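Local coordinates for protein heavy metal cation tricomponent efflux pump ZneA(CzcA-like) (Cupriavidus metallidurans, PDB 4K0J) that probably exports zinc ions in exchange for protons, serving as the inner-membrane pump of a three-part RND heavy-metal efflux system, at residues Val230-Asn235 / Gln744-Asp749; Leu344-Leu349 / Ile361-Ile366; Ile396-Ala401 / Ala965-Leu970; Tyr672-Ala677 / Asn804-Thr809; Glu704-Gln709 / Leu792-Thr797. All coordinates share one frame; numbering follows the deposited sequence.

Contact 1 of 5, residues Val230-Asn235 / Gln744-Asp749; sequences VGLIRN and QVFVED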
# COMPACT_ATOMS: atom_id res chain seq x y z
N VAL C 230 8.67 45.54 -2.21
CA VAL C 230 7.27 45.28 -1.88
C VAL C 230 6.34 45.90 -2.91
O VAL C 230 6.31 47.13 -3.06
CB VAL C 230 6.91 45.81 -0.48
CG1 VAL C 230 5.43 45.62 -0.21
CG2 VAL C 230 7.74 45.11 0.58
N GLY C 231 5.60 45.06 -3.61
CA GLY C 231 4.68 45.52 -4.63
C GLY C 231 3.35 44.80 -4.57
O GLY C 231 2.51 44.96 -5.45
N LEU C 232 3.18 44.01 -3.52
CA LEU C 232 1.93 43.28 -3.30
C LEU C 232 0.81 44.26 -2.96
O LEU C 232 0.96 45.10 -2.07
CB LEU C 232 2.12 42.27 -2.17
CG LEU C 232 1.07 41.16 -2.02
CD1 LEU C 232 1.10 40.22 -3.21
CD2 LEU C 232 1.29 40.40 -0.73
N ILE C 233 -0.31 44.17 -3.68
CA ILE C 233 -1.46 45.03 -3.43
C ILE C 233 -2.11 44.69 -2.09
O ILE C 233 -2.21 43.52 -1.72
CB ILE C 233 -2.50 44.94 -4.58
CG1 ILE C 233 -3.66 45.90 -4.34
CG2 ILE C 233 -3.00 43.52 -4.76
CD1 ILE C 233 -4.79 45.73 -5.30
N ARG C 234 -2.53 45.72 -1.34
CA ARG C 234 -2.98 45.52 0.04
C ARG C 234 -4.44 45.86 0.26
O ARG C 234 -5.12 45.22 1.05
CB ARG C 234 -2.13 46.35 1.01
CG ARG C 234 -0.69 45.88 1.18
CD ARG C 234 -0.62 44.49 1.79
NE ARG C 234 0.76 44.03 1.91
CZ ARG C 234 1.11 42.76 2.11
NH1 ARG C 234 0.18 41.82 2.21
NH2 ARG C 234 2.39 42.43 2.20
N ASN C 235 -4.91 46.88 -0.43
CA ASN C 235 -6.31 47.26 -0.32
C ASN C 235 -6.76 47.99 -1.57
O ASN C 235 -5.93 48.41 -2.37
CB ASN C 235 -6.54 48.11 0.93
CG ASN C 235 -5.62 49.31 1.00
OD1 ASN C 235 -4.97 49.67 0.02
ND2 ASN C 235 -5.55 49.93 2.17
N GLN C 744 -4.96 38.11 -6.95
CA GLN C 744 -5.21 37.64 -5.59
C GLN C 744 -4.51 38.46 -4.51
O GLN C 744 -3.31 38.30 -4.27
CB GLN C 744 -4.82 36.17 -5.46
CG GLN C 744 -4.97 35.61 -4.06
CD GLN C 744 -4.51 34.17 -3.97
OE1 GLN C 744 -3.72 33.70 -4.80
NE2 GLN C 744 -4.99 33.45 -2.96
N VAL C 745 -5.26 39.34 -3.86
CA VAL C 745 -4.74 40.21 -2.81
C VAL C 745 -4.71 39.48 -1.47
O VAL C 745 -5.65 38.78 -1.11
CB VAL C 745 -5.61 41.48 -2.70
CG1 VAL C 745 -7.07 41.12 -2.69
CG2 VAL C 745 -5.26 42.28 -1.46
N PHE C 746 -3.62 39.65 -0.72
CA PHE C 746 -3.46 39.01 0.59
C PHE C 746 -3.66 40.00 1.74
O PHE C 746 -3.16 41.12 1.70
CB PHE C 746 -2.08 38.38 0.71
CG PHE C 746 -1.84 37.25 -0.24
CD1 PHE C 746 -2.02 35.93 0.17
CD2 PHE C 746 -1.41 37.48 -1.53
CE1 PHE C 746 -1.80 34.88 -0.70
CE2 PHE C 746 -1.19 36.43 -2.41
CZ PHE C 746 -1.38 35.13 -1.98
N VAL C 747 -4.37 39.56 2.77
CA VAL C 747 -4.52 40.34 4.00
C VAL C 747 -4.37 39.42 5.20
O VAL C 747 -5.24 38.59 5.47
CB VAL C 747 -5.89 41.06 4.08
CG1 VAL C 747 -6.06 41.71 5.44
CG2 VAL C 747 -6.00 42.10 2.99
N GLU C 748 -3.26 39.57 5.92
CA GLU C 748 -2.87 38.64 6.99
C GLU C 748 -2.74 37.20 6.49
O GLU C 748 -2.01 36.92 5.55
CB GLU C 748 -3.85 38.71 8.17
CG GLU C 748 -4.01 40.10 8.77
CD GLU C 748 -2.76 40.59 9.50
OE1 GLU C 748 -2.80 41.73 10.03
OE2 GLU C 748 -1.75 39.86 9.56
N ASP C 749 -3.45 36.29 7.13
CA ASP C 749 -3.45 34.90 6.69
C ASP C 749 -4.62 34.63 5.75
O ASP C 749 -4.87 33.50 5.35
CB ASP C 749 -3.49 33.94 7.89
CG ASP C 749 -4.58 34.28 8.89
OD1 ASP C 749 -5.46 35.11 8.59
OD2 ASP C 749 -4.56 33.70 9.99

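Contact 2 of 5, residues Leu344-Leu349 / Ile361-Ile366; sequences LVSLVL and IVAVTI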
# COMPACT_ATOMS: atom_id res chain seq x y z
N LEU C 344 -35.83 -10.36 32.38
CA LEU C 344 -36.89 -11.30 32.03
C LEU C 344 -36.39 -12.75 32.03
O LEU C 344 -37.06 -13.64 32.55
CB LEU C 344 -37.51 -10.95 30.68
CG LEU C 344 -38.51 -9.80 30.70
CD1 LEU C 344 -38.87 -9.36 29.29
CD2 LEU C 344 -39.76 -10.19 31.48
N VAL C 345 -35.21 -12.97 31.46
CA VAL C 345 -34.62 -14.31 31.44
C VAL C 345 -34.36 -14.80 32.87
O VAL C 345 -34.67 -15.94 33.21
CB VAL C 345 -33.31 -14.35 30.61
CG1 VAL C 345 -32.59 -15.67 30.82
CG2 VAL C 345 -33.62 -14.14 29.14
N SER C 346 -33.80 -13.92 33.70
CA SER C 346 -33.58 -14.26 35.10
C SER C 346 -34.89 -14.49 35.84
O SER C 346 -34.97 -15.32 36.75
CB SER C 346 -32.75 -13.19 35.81
OG SER C 346 -31.40 -13.24 35.39
N LEU C 347 -35.93 -13.75 35.45
CA LEU C 347 -37.26 -13.97 36.00
C LEU C 347 -37.73 -15.38 35.68
O LEU C 347 -38.32 -16.06 36.52
CB LEU C 347 -38.25 -12.94 35.46
CG LEU C 347 -38.85 -11.96 36.47
CD1 LEU C 347 -39.64 -12.71 37.53
CD2 LEU C 347 -37.77 -11.10 37.10
N VAL C 348 -37.45 -15.82 34.45
CA VAL C 348 -37.80 -17.18 34.03
C VAL C 348 -37.03 -18.23 34.83
O VAL C 348 -37.63 -19.19 35.32
CB VAL C 348 -37.54 -17.41 32.54
CG1 VAL C 348 -37.92 -18.83 32.16
CG2 VAL C 348 -38.33 -16.41 31.71
N LEU C 349 -35.72 -18.05 34.96
CA LEU C 349 -34.89 -18.97 35.74
C LEU C 349 -35.36 -19.08 37.19
O LEU C 349 -35.43 -20.17 37.76
CB LEU C 349 -33.43 -18.54 35.70
CG LEU C 349 -32.72 -18.60 34.35
CD1 LEU C 349 -31.35 -17.93 34.43
CD2 LEU C 349 -32.58 -20.03 33.87
N ILE C 361 -26.39 -18.78 39.54
CA ILE C 361 -25.20 -19.47 39.05
C ILE C 361 -25.35 -19.91 37.59
O ILE C 361 -24.35 -20.15 36.91
CB ILE C 361 -24.81 -20.69 39.94
CG1 ILE C 361 -25.80 -21.84 39.78
CG2 ILE C 361 -24.67 -20.27 41.41
CD1 ILE C 361 -25.54 -22.99 40.71
N VAL C 362 -26.58 -20.03 37.12
CA VAL C 362 -26.79 -20.35 35.71
C VAL C 362 -27.02 -19.08 34.90
O VAL C 362 -26.91 -19.09 33.67
CB VAL C 362 -27.97 -21.33 35.52
CG1 VAL C 362 -29.30 -20.60 35.63
CG2 VAL C 362 -27.87 -22.03 34.17
N ALA C 363 -27.33 -17.99 35.59
CA ALA C 363 -27.50 -16.70 34.92
C ALA C 363 -26.15 -16.09 34.59
O ALA C 363 -25.97 -15.47 33.54
CB ALA C 363 -28.31 -15.75 35.79
N VAL C 364 -25.18 -16.28 35.48
CA VAL C 364 -23.85 -15.69 35.31
C VAL C 364 -23.07 -16.29 34.15
O VAL C 364 -21.86 -16.10 34.05
CB VAL C 364 -23.00 -15.81 36.58
CG1 VAL C 364 -23.60 -14.98 37.70
CG2 VAL C 364 -22.87 -17.27 36.99
N THR C 365 -23.76 -17.01 33.28
CA THR C 365 -23.16 -17.46 32.03
C THR C 365 -23.24 -16.31 31.02
O THR C 365 -22.31 -16.09 30.24
CB THR C 365 -23.89 -18.69 31.47
OG1 THR C 365 -23.77 -19.78 32.39
CG2 THR C 365 -23.30 -19.10 30.13
N ILE C 366 -24.35 -15.58 31.06
CA ILE C 366 -24.57 -14.44 30.17
C ILE C 366 -23.47 -13.36 30.27
O ILE C 366 -22.90 -12.99 29.25
CB ILE C 366 -25.97 -13.80 30.39
CG1 ILE C 366 -27.07 -14.83 30.08
CG2 ILE C 366 -26.14 -12.56 29.52
CD1 ILE C 366 -28.45 -14.38 30.50

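Contact 3 of 5, residues Ile396-Ala401 / Ala965-Leu970; sequences IIVDGA and ATVAAL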
# COMPACT_ATOMS: atom_id res chain seq x y z
N ILE C 396 -30.85 -17.58 24.66
CA ILE C 396 -30.44 -18.63 23.73
C ILE C 396 -29.00 -19.04 24.04
O ILE C 396 -28.49 -20.03 23.52
CB ILE C 396 -30.54 -18.17 22.27
CG1 ILE C 396 -30.87 -19.35 21.35
CG2 ILE C 396 -29.26 -17.48 21.82
CD1 ILE C 396 -31.04 -18.95 19.90
N ILE C 397 -28.36 -18.26 24.91
CA ILE C 397 -26.99 -18.53 25.34
C ILE C 397 -26.98 -19.53 26.49
O ILE C 397 -26.12 -20.42 26.55
CB ILE C 397 -26.29 -17.24 25.82
CG1 ILE C 397 -26.50 -16.10 24.82
CG2 ILE C 397 -24.80 -17.49 26.05
CD1 ILE C 397 -25.85 -14.81 25.25
N VAL C 398 -27.94 -19.39 27.40
CA VAL C 398 -27.98 -20.18 28.62
C VAL C 398 -28.57 -21.57 28.40
O VAL C 398 -28.48 -22.43 29.28
CB VAL C 398 -28.78 -19.47 29.71
CG1 VAL C 398 -28.14 -18.13 30.02
CG2 VAL C 398 -30.22 -19.29 29.27
N ASP C 399 -29.18 -21.79 27.25
CA ASP C 399 -29.78 -23.08 26.93
C ASP C 399 -28.75 -24.20 26.93
O ASP C 399 -29.08 -25.37 27.09
CB ASP C 399 -30.51 -23.03 25.59
CG ASP C 399 -31.77 -22.21 25.66
OD1 ASP C 399 -31.97 -21.52 26.68
OD2 ASP C 399 -32.57 -22.24 24.70
N GLY C 400 -27.48 -23.83 26.77
CA GLY C 400 -26.41 -24.78 26.89
C GLY C 400 -26.18 -25.12 28.35
O GLY C 400 -25.66 -26.18 28.68
N ALA C 401 -26.60 -24.22 29.23
CA ALA C 401 -26.35 -24.37 30.66
C ALA C 401 -27.56 -24.83 31.46
O ALA C 401 -27.43 -25.63 32.38
CB ALA C 401 -25.79 -23.07 31.24
N ALA C 965 -37.23 -22.98 25.71
CA ALA C 965 -38.15 -22.33 24.79
C ALA C 965 -38.77 -21.07 25.38
O ALA C 965 -39.38 -20.28 24.66
CB ALA C 965 -39.23 -23.29 24.36
N THR C 966 -38.63 -20.89 26.69
CA THR C 966 -39.12 -19.69 27.33
C THR C 966 -38.05 -18.60 27.41
O THR C 966 -38.28 -17.47 26.97
CB THR C 966 -39.66 -19.96 28.74
OG1 THR C 966 -40.75 -20.90 28.65
CG2 THR C 966 -40.15 -18.68 29.37
N VAL C 967 -36.89 -18.95 27.96
CA VAL C 967 -35.81 -17.97 28.06
C VAL C 967 -35.39 -17.46 26.68
O VAL C 967 -35.13 -16.27 26.50
CB VAL C 967 -34.58 -18.52 28.80
CG1 VAL C 967 -34.85 -18.58 30.29
CG2 VAL C 967 -34.19 -19.88 28.27
N ALA C 968 -35.36 -18.36 25.70
CA ALA C 968 -34.98 -17.97 24.35
C ALA C 968 -36.06 -17.12 23.69
O ALA C 968 -35.82 -16.47 22.69
CB ALA C 968 -34.66 -19.20 23.51
N ALA C 969 -37.26 -17.13 24.27
CA ALA C 969 -38.39 -16.41 23.68
C ALA C 969 -38.82 -15.21 24.51
O ALA C 969 -39.79 -14.54 24.17
CB ALA C 969 -39.56 -17.35 23.47
N LEU C 970 -38.09 -14.93 25.58
CA LEU C 970 -38.38 -13.75 26.40
C LEU C 970 -37.22 -12.76 26.36
O LEU C 970 -37.36 -11.61 26.79
CB LEU C 970 -38.71 -14.13 27.84
CG LEU C 970 -40.07 -14.78 28.08
CD1 LEU C 970 -40.49 -14.63 29.52
CD2 LEU C 970 -41.12 -14.21 27.15

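Contact 4 of 5, residues Tyr672-Ala677 / Asn804-Thr809; sequences YGNDFA and NKRHLT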
# COMPACT_ATOMS: atom_id res chain seq x y z
N TYR C 672 -32.36 4.74 -20.92
CA TYR C 672 -31.10 4.96 -21.61
C TYR C 672 -31.31 5.37 -23.05
O TYR C 672 -32.34 5.06 -23.64
CB TYR C 672 -30.25 3.69 -21.56
CG TYR C 672 -29.87 3.25 -20.16
CD1 TYR C 672 -28.63 3.59 -19.63
CD2 TYR C 672 -30.74 2.51 -19.37
CE1 TYR C 672 -28.27 3.20 -18.36
CE2 TYR C 672 -30.39 2.12 -18.10
CZ TYR C 672 -29.15 2.47 -17.60
OH TYR C 672 -28.78 2.08 -16.33
N GLY C 673 -30.33 6.05 -23.63
CA GLY C 673 -30.40 6.43 -25.04
C GLY C 673 -29.64 7.70 -25.35
O GLY C 673 -29.59 8.62 -24.52
N ASN C 674 -29.06 7.77 -26.54
CA ASN C 674 -28.19 8.89 -26.90
C ASN C 674 -28.95 10.14 -27.36
O ASN C 674 -28.34 11.15 -27.69
CB ASN C 674 -27.18 8.46 -27.97
CG ASN C 674 -25.98 9.38 -28.03
OD1 ASN C 674 -25.04 9.25 -27.25
ND2 ASN C 674 -26.02 10.33 -28.96
N ASP C 675 -30.28 10.06 -27.35
CA ASP C 675 -31.11 11.20 -27.72
C ASP C 675 -31.77 11.81 -26.49
O ASP C 675 -32.42 11.12 -25.72
CB ASP C 675 -32.18 10.78 -28.73
CG ASP C 675 -33.04 11.94 -29.18
OD1 ASP C 675 -34.24 11.73 -29.47
OD2 ASP C 675 -32.52 13.08 -29.26
N PHE C 676 -31.60 13.12 -26.32
CA PHE C 676 -32.15 13.81 -25.16
C PHE C 676 -33.68 13.89 -25.20
O PHE C 676 -34.37 13.50 -24.24
CB PHE C 676 -31.53 15.21 -25.03
CG PHE C 676 -30.09 15.20 -24.61
CD1 PHE C 676 -29.56 14.12 -23.91
CD2 PHE C 676 -29.25 16.26 -24.92
CE1 PHE C 676 -28.23 14.11 -23.52
CE2 PHE C 676 -27.92 16.24 -24.53
CZ PHE C 676 -27.41 15.17 -23.83
N ALA C 677 -34.20 14.38 -26.32
CA ALA C 677 -35.64 14.55 -26.51
C ALA C 677 -36.41 13.25 -26.30
O ALA C 677 -37.34 13.21 -25.50
CB ALA C 677 -35.92 15.13 -27.89
N ASN C 804 -21.24 4.41 -19.84
CA ASN C 804 -21.11 4.87 -21.22
C ASN C 804 -22.43 4.88 -21.97
O ASN C 804 -22.50 4.55 -23.15
CB ASN C 804 -20.06 4.04 -21.95
CG ASN C 804 -18.86 3.75 -21.07
OD1 ASN C 804 -18.48 2.60 -20.88
ND2 ASN C 804 -18.28 4.80 -20.51
N LYS C 805 -23.48 5.27 -21.25
CA LYS C 805 -24.82 5.37 -21.81
C LYS C 805 -25.49 6.63 -21.29
O LYS C 805 -25.56 6.87 -20.08
CB LYS C 805 -25.64 4.15 -21.41
CG LYS C 805 -25.06 2.80 -21.85
CD LYS C 805 -25.84 1.65 -21.24
CE LYS C 805 -25.28 0.31 -21.67
NZ LYS C 805 -26.03 -0.82 -21.05
N ARG C 806 -25.98 7.46 -22.21
CA ARG C 806 -26.76 8.63 -21.85
C ARG C 806 -28.12 8.14 -21.34
O ARG C 806 -28.82 7.41 -22.05
CB ARG C 806 -26.97 9.52 -23.07
CG ARG C 806 -25.82 9.50 -24.06
CD ARG C 806 -24.80 10.59 -23.76
NE ARG C 806 -25.24 11.89 -24.26
CZ ARG C 806 -25.05 12.31 -25.50
NH1 ARG C 806 -24.43 11.54 -26.38
NH2 ARG C 806 -25.48 13.51 -25.87
N HIS C 807 -28.48 8.52 -20.12
CA HIS C 807 -29.77 8.09 -19.58
C HIS C 807 -30.47 9.20 -18.81
O HIS C 807 -29.85 10.18 -18.40
CB HIS C 807 -29.61 6.85 -18.70
CG HIS C 807 -29.06 7.13 -17.33
ND1 HIS C 807 -27.74 7.47 -17.11
CD2 HIS C 807 -29.65 7.13 -16.11
CE1 HIS C 807 -27.54 7.66 -15.82
NE2 HIS C 807 -28.69 7.46 -15.19
N LEU C 808 -31.77 9.05 -18.62
CA LEU C 808 -32.54 9.94 -17.76
C LEU C 808 -33.10 9.11 -16.62
O LEU C 808 -33.42 7.94 -16.80
CB LEU C 808 -33.67 10.62 -18.53
CG LEU C 808 -33.60 12.15 -18.64
CD1 LEU C 808 -32.42 12.57 -19.51
CD2 LEU C 808 -34.90 12.71 -19.19
N THR C 809 -33.23 9.71 -15.44
CA THR C 809 -33.58 8.95 -14.25
C THR C 809 -34.95 9.32 -13.71
O THR C 809 -35.21 10.47 -13.38
CB THR C 809 -32.56 9.18 -13.14
OG1 THR C 809 -31.24 9.03 -13.66
CG2 THR C 809 -32.78 8.18 -12.01

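Contact 5 of 5, residues Glu704-Gln709 / Leu792-Thr797; sequences EPPLPQ and LAEGET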
# COMPACT_ATOMS: atom_id res chain seq x y z
N GLU C 704 -33.13 17.72 -14.76
CA GLU C 704 -33.95 18.90 -14.96
C GLU C 704 -34.05 19.21 -16.45
O GLU C 704 -33.13 18.92 -17.20
CB GLU C 704 -33.37 20.08 -14.17
CG GLU C 704 -31.84 20.19 -14.21
CD GLU C 704 -31.13 19.21 -13.28
OE1 GLU C 704 -29.89 19.32 -13.13
OE2 GLU C 704 -31.81 18.33 -12.72
N PRO C 705 -35.19 19.80 -16.87
CA PRO C 705 -35.44 20.11 -18.28
C PRO C 705 -34.38 21.03 -18.88
O PRO C 705 -33.64 21.68 -18.13
CB PRO C 705 -36.77 20.85 -18.24
CG PRO C 705 -37.43 20.34 -17.01
CD PRO C 705 -36.34 20.15 -16.02
N PRO C 706 -34.29 21.08 -20.21
CA PRO C 706 -33.43 22.08 -20.84
C PRO C 706 -33.89 23.49 -20.49
O PRO C 706 -35.07 23.72 -20.24
CB PRO C 706 -33.61 21.80 -22.33
CG PRO C 706 -34.01 20.39 -22.41
CD PRO C 706 -34.85 20.14 -21.20
N LEU C 707 -32.96 24.43 -20.45
CA LEU C 707 -33.26 25.79 -20.05
C LEU C 707 -32.84 26.79 -21.12
O LEU C 707 -31.95 26.52 -21.92
CB LEU C 707 -32.53 26.12 -18.75
CG LEU C 707 -32.98 25.30 -17.55
CD1 LEU C 707 -32.27 25.81 -16.30
CD2 LEU C 707 -34.48 25.40 -17.41
N PRO C 708 -33.49 27.96 -21.12
CA PRO C 708 -33.03 28.98 -22.05
C PRO C 708 -31.65 29.46 -21.61
O PRO C 708 -31.35 29.47 -20.43
CB PRO C 708 -34.05 30.09 -21.88
CG PRO C 708 -34.53 29.93 -20.48
CD PRO C 708 -34.57 28.46 -20.25
N GLN C 709 -30.82 29.81 -22.58
CA GLN C 709 -29.54 30.43 -22.33
C GLN C 709 -29.41 31.53 -23.36
O GLN C 709 -29.66 31.30 -24.54
CB GLN C 709 -28.42 29.42 -22.55
CG GLN C 709 -28.59 28.11 -21.80
CD GLN C 709 -27.74 27.00 -22.37
OE1 GLN C 709 -27.29 27.08 -23.51
NE2 GLN C 709 -27.54 25.95 -21.59
N LEU C 792 -31.34 33.76 -27.95
CA LEU C 792 -31.86 32.99 -26.84
C LEU C 792 -32.10 31.58 -27.32
O LEU C 792 -33.00 31.34 -28.12
CB LEU C 792 -33.15 33.61 -26.33
CG LEU C 792 -33.20 33.95 -24.85
CD1 LEU C 792 -32.74 32.76 -24.03
CD2 LEU C 792 -32.36 35.18 -24.55
N ALA C 793 -31.29 30.65 -26.85
CA ALA C 793 -31.37 29.27 -27.31
C ALA C 793 -31.45 28.30 -26.14
O ALA C 793 -30.76 28.47 -25.14
CB ALA C 793 -30.20 28.94 -28.19
N GLU C 794 -32.29 27.28 -26.29
CA GLU C 794 -32.48 26.28 -25.25
C GLU C 794 -31.35 25.27 -25.27
O GLU C 794 -31.00 24.74 -26.32
CB GLU C 794 -33.84 25.60 -25.44
CG GLU C 794 -34.07 24.36 -24.61
CD GLU C 794 -35.54 24.05 -24.44
OE1 GLU C 794 -35.91 22.86 -24.46
OE2 GLU C 794 -36.34 25.01 -24.27
N GLY C 795 -30.76 25.02 -24.10
CA GLY C 795 -29.68 24.05 -23.98
C GLY C 795 -29.93 23.10 -22.83
O GLY C 795 -30.79 23.35 -22.00
N GLU C 796 -29.19 22.00 -22.76
CA GLU C 796 -29.40 21.03 -21.68
C GLU C 796 -28.79 21.52 -20.37
O GLU C 796 -27.74 22.15 -20.36
CB GLU C 796 -28.86 19.66 -22.07
CG GLU C 796 -29.31 18.54 -21.13
CD GLU C 796 -30.81 18.29 -21.20
OE1 GLU C 796 -31.47 18.30 -20.12
OE2 GLU C 796 -31.34 18.09 -22.32
N THR C 797 -29.45 21.21 -19.26
CA THR C 797 -29.00 21.68 -17.95
C THR C 797 -28.01 20.71 -17.34
O THR C 797 -27.04 21.12 -16.69
CB THR C 797 -30.19 21.84 -16.98
OG1 THR C 797 -31.17 22.70 -17.56
CG2 THR C 797 -29.72 22.46 -15.68

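Contact 1 of 5, residues Val230-Asn235 / Gln744-Asp749
L232 and I233 supply the apolar part of this contact, against F746 and V745. The side chains of L232 and F746 meet at about a right angle. Both methyls of L232 reach one rim atom of the ring, with L232 CD2 at 4.1 Å from F746 CD2. I233 turns its CG2 branch to V745, 3.9 Å from V745 CB. V745 CG2 lies anti to its own backbone N and approaches the backbone carbonyls of I233 and R234. V747 CG2 also comes to the R234 carbonyl, 3.8 Å from R234 O.

The polar part is thin. R234 starts out away from the strand, but chi2 (-64°) turns CD back, and the guanidinium reaches it. R234 NH1 then gives a weak hydrogen bond to F746 O, at 3.5 Å. The carbonyl oxygen lies at the edge of the guanidinium, in its plane. The same NH1 has a second weak bond, to Q63 of the second subunit. That subunit also packs on L232 and F746.

Residues 231-235 follow the hairpin of strands 214-220 and 223-230, and V230 pairs with a strand of the second subunit. N210 and N212 hold the backbone N atoms of G231, L232 and I233. I233 also packs on helix 236-239. Strand 741-747 is the outer strand, within this chain, of a mixed sheet and pairs antiparallel with strand 750-758, where Y752 and V754 touch V745.

Contact 2 of 5, residues Leu344-Leu349 / Ile361-Ile366
L349 is the main bump here, and V362 with A363 forms the surface that receives it. The L349 side chain points across from helix 323-353, and both its methyls come to one branch of V362. L349 CD1 is 3.6 Å from V362 CG1, and L349 CD2 is 3.8 Å from the same V362 CG1. V362 presents CG1 because chi1 (77°) sets that branch between its backbone N and carbonyl carbon. The small A363 lies beside this bump. A363 CB meets L349 CD1 at 4.0 Å and, also at 4.0 Å, S346 OG, so one methyl fits between a leucine and a serine. One turn away the roles reverse. I366 extends its CD1 tip to V345, with I366 CD1 at 4.3 Å from V345 CG1.

The segments belong to neighbouring helices, 323-353 and the pair 356-363 and 365-379, predicted to span the membrane. V362 and L349 also pack on I402, and V345 and V348 pack on V967, which places the contact inside the helix bundle. No hydrogen bond crosses it. Between the segments the contact is van der Waals in kind, mostly between apolar side chains, with S346 OG meeting only the A363 methyl.

Contact 3 of 5, residues Ile396-Ala401 / Ala965-Leu970
V398 and V967 meet branch to branch, and D399 lies alongside V967. The two valines have the same rotamer and cross obliquely. In each, CG1 is anti to the carbonyl carbon (chi1 -60° in V398, -75° in V967). In each, CG2 is the branch that touches, and V398 CG2 is 4.1 Å from V967 CG2.

D399 has its CG anti to the carbonyl carbon too (chi1 -71°). D399 starts off alongside helix 958-970, yet its carboxylate reaches that helix. D399 and V967 run antiparallel past one another. The two oxygens divide between neighbouring residues: D399 OD1 comes to V967 CG2, and D399 OD2 is 3.9 Å from A968 CB. I396 also meets A968. Its CG1 is 4.4 Å from A968 CB, and I396 N comes to 4.2 Å from A968 CA. The small A968 lets the backbones come close, and the CA atoms of I396 and A968 are 4.6 Å apart.

V923 of helix 911-939 touches both I396 and A968, and L926 touches D399. I366 packs on V398, and V348 packs on T966 and L970. All the residues that touch across the contact are buried in predicted membrane-spanning segments.

No hydrogen bond joins the segments, so the acid of D399 meets only methyl groups here. In RND antiporters, acids within the membrane helices carry the proton pathway. A buried carboxylate at this place is consistent with such a role, though the geometry alone does not establish it.

Contact 4 of 5, residues Tyr672-Ala677 / Asn804-Thr809
Y672 and H807 form an antiparallel, non-hydrogen-bonded strand pair at the end of a sheet, where the chain leaves strand 667-672 for helix 676-690. Their side chains lie side by side on the same face of the sheet. The rings are near parallel, 30° apart, but slid so far that they barely overlap. The real contact is a CH-pi one: H807 CB sits over the Y672 ring, 4.0 Å from its centroid. K805 CB meets the edge of the same ring, at Y672 CD1. The Y672 hydroxyl bonds to E802 of strand 788-802.

Next to this pair, G673 N donates a hydrogen bond to R806 O, 2.6 Å long and nearly in line with the carbonyl. Leaving out the long insertion between strands 699-701 and 807-812, the order is βαββαβ, with sheet order 699-701, 807-812, 667-672, 843-847. That is a ferredoxin-like fold, as in the porter subdomains of RND pumps. The contact joins its two central strands just before the first helix, which D675 caps.

R806 covers the turn. Its chain bends at chi2 and chi3; the guanidinium at its end lies between N674 and F676. N674 O lies over one face, toward its rim, 3.9 Å above the plane. The F676 ring meets the guanidinium edge, with the planes 79° apart and F676 CZ closest to R806 NH2. The N674 amide plane stands 88° from the guanidinium.

Contact 5 of 5, residues Glu704-Gln709 / Leu792-Thr797
L707 and G795 pair in an antiparallel beta ladder, as do Q709 and A793, both as hydrogen-bonded pairs. Strand 707-714, thereby joined to strand 788-802, is outermost, within this chain, of a six-stranded antiparallel sheet. Four backbone bonds make up the ladder. L707 N to G795 O and Q709 N to A793 O are each 2.9 Å, and G795 N and A793 N return bonds to L707 O and Q709 O. Between them P708 faces E794 in a non-hydrogen-bonded pair, a place where the missing N-H of proline costs no ladder bond. L792 CD1 comes to 3.7 Å from P708 CB.

Before strand 707-714 begins, P705 is gripped by T797. The hydroxyl T797 OG1 gives a 2.7 Å hydrogen bond to P705 O. T797 CG2 meets the CG of E704, whose OE1 bonds to T798. The ring of P706 lies by two acidic chains, with P706 CB at 3.3 Å from E794 OE1 and P706 CG at 3.5 Å from E796 OE2.

Further out, E796 is held by a salt bridge to R680 of helix 676-690. P708 and L792 also pack on Q223 and L225 of the third subunit, and Q709 pairs with a strand of that chain, so the sheet runs on across the subunit interface. The Q709 side chain, extended beyond CG, lays its amide across G795, with Q709 NE2 3.7 Å from G795 CA.

From the N terminus, contact 1 opens first, at 230-235, and closes a loop of some 500 residues at 744-749. Contact 2 nests inside that loop and joins two segments 12 residues apart, on neighbouring membrane helices. Contact 3 opens next, at 396-401, and crosses contact 1, because its partner lies at 965-970. It touches contact 2 through V348 and I366, their centres 9 Å apart. Contacts 4 and 5 lie inside the loop of contact 3, with 5 nested in 4, and both cross contact 1. F676 and E796 link them. Contacts 2 and 3 tie the membrane bundle; outside it, contact 1 joins a post-hairpin loop to strand 741-747, contact 4 ties the ferredoxin-like sheet and 5 the six-stranded one.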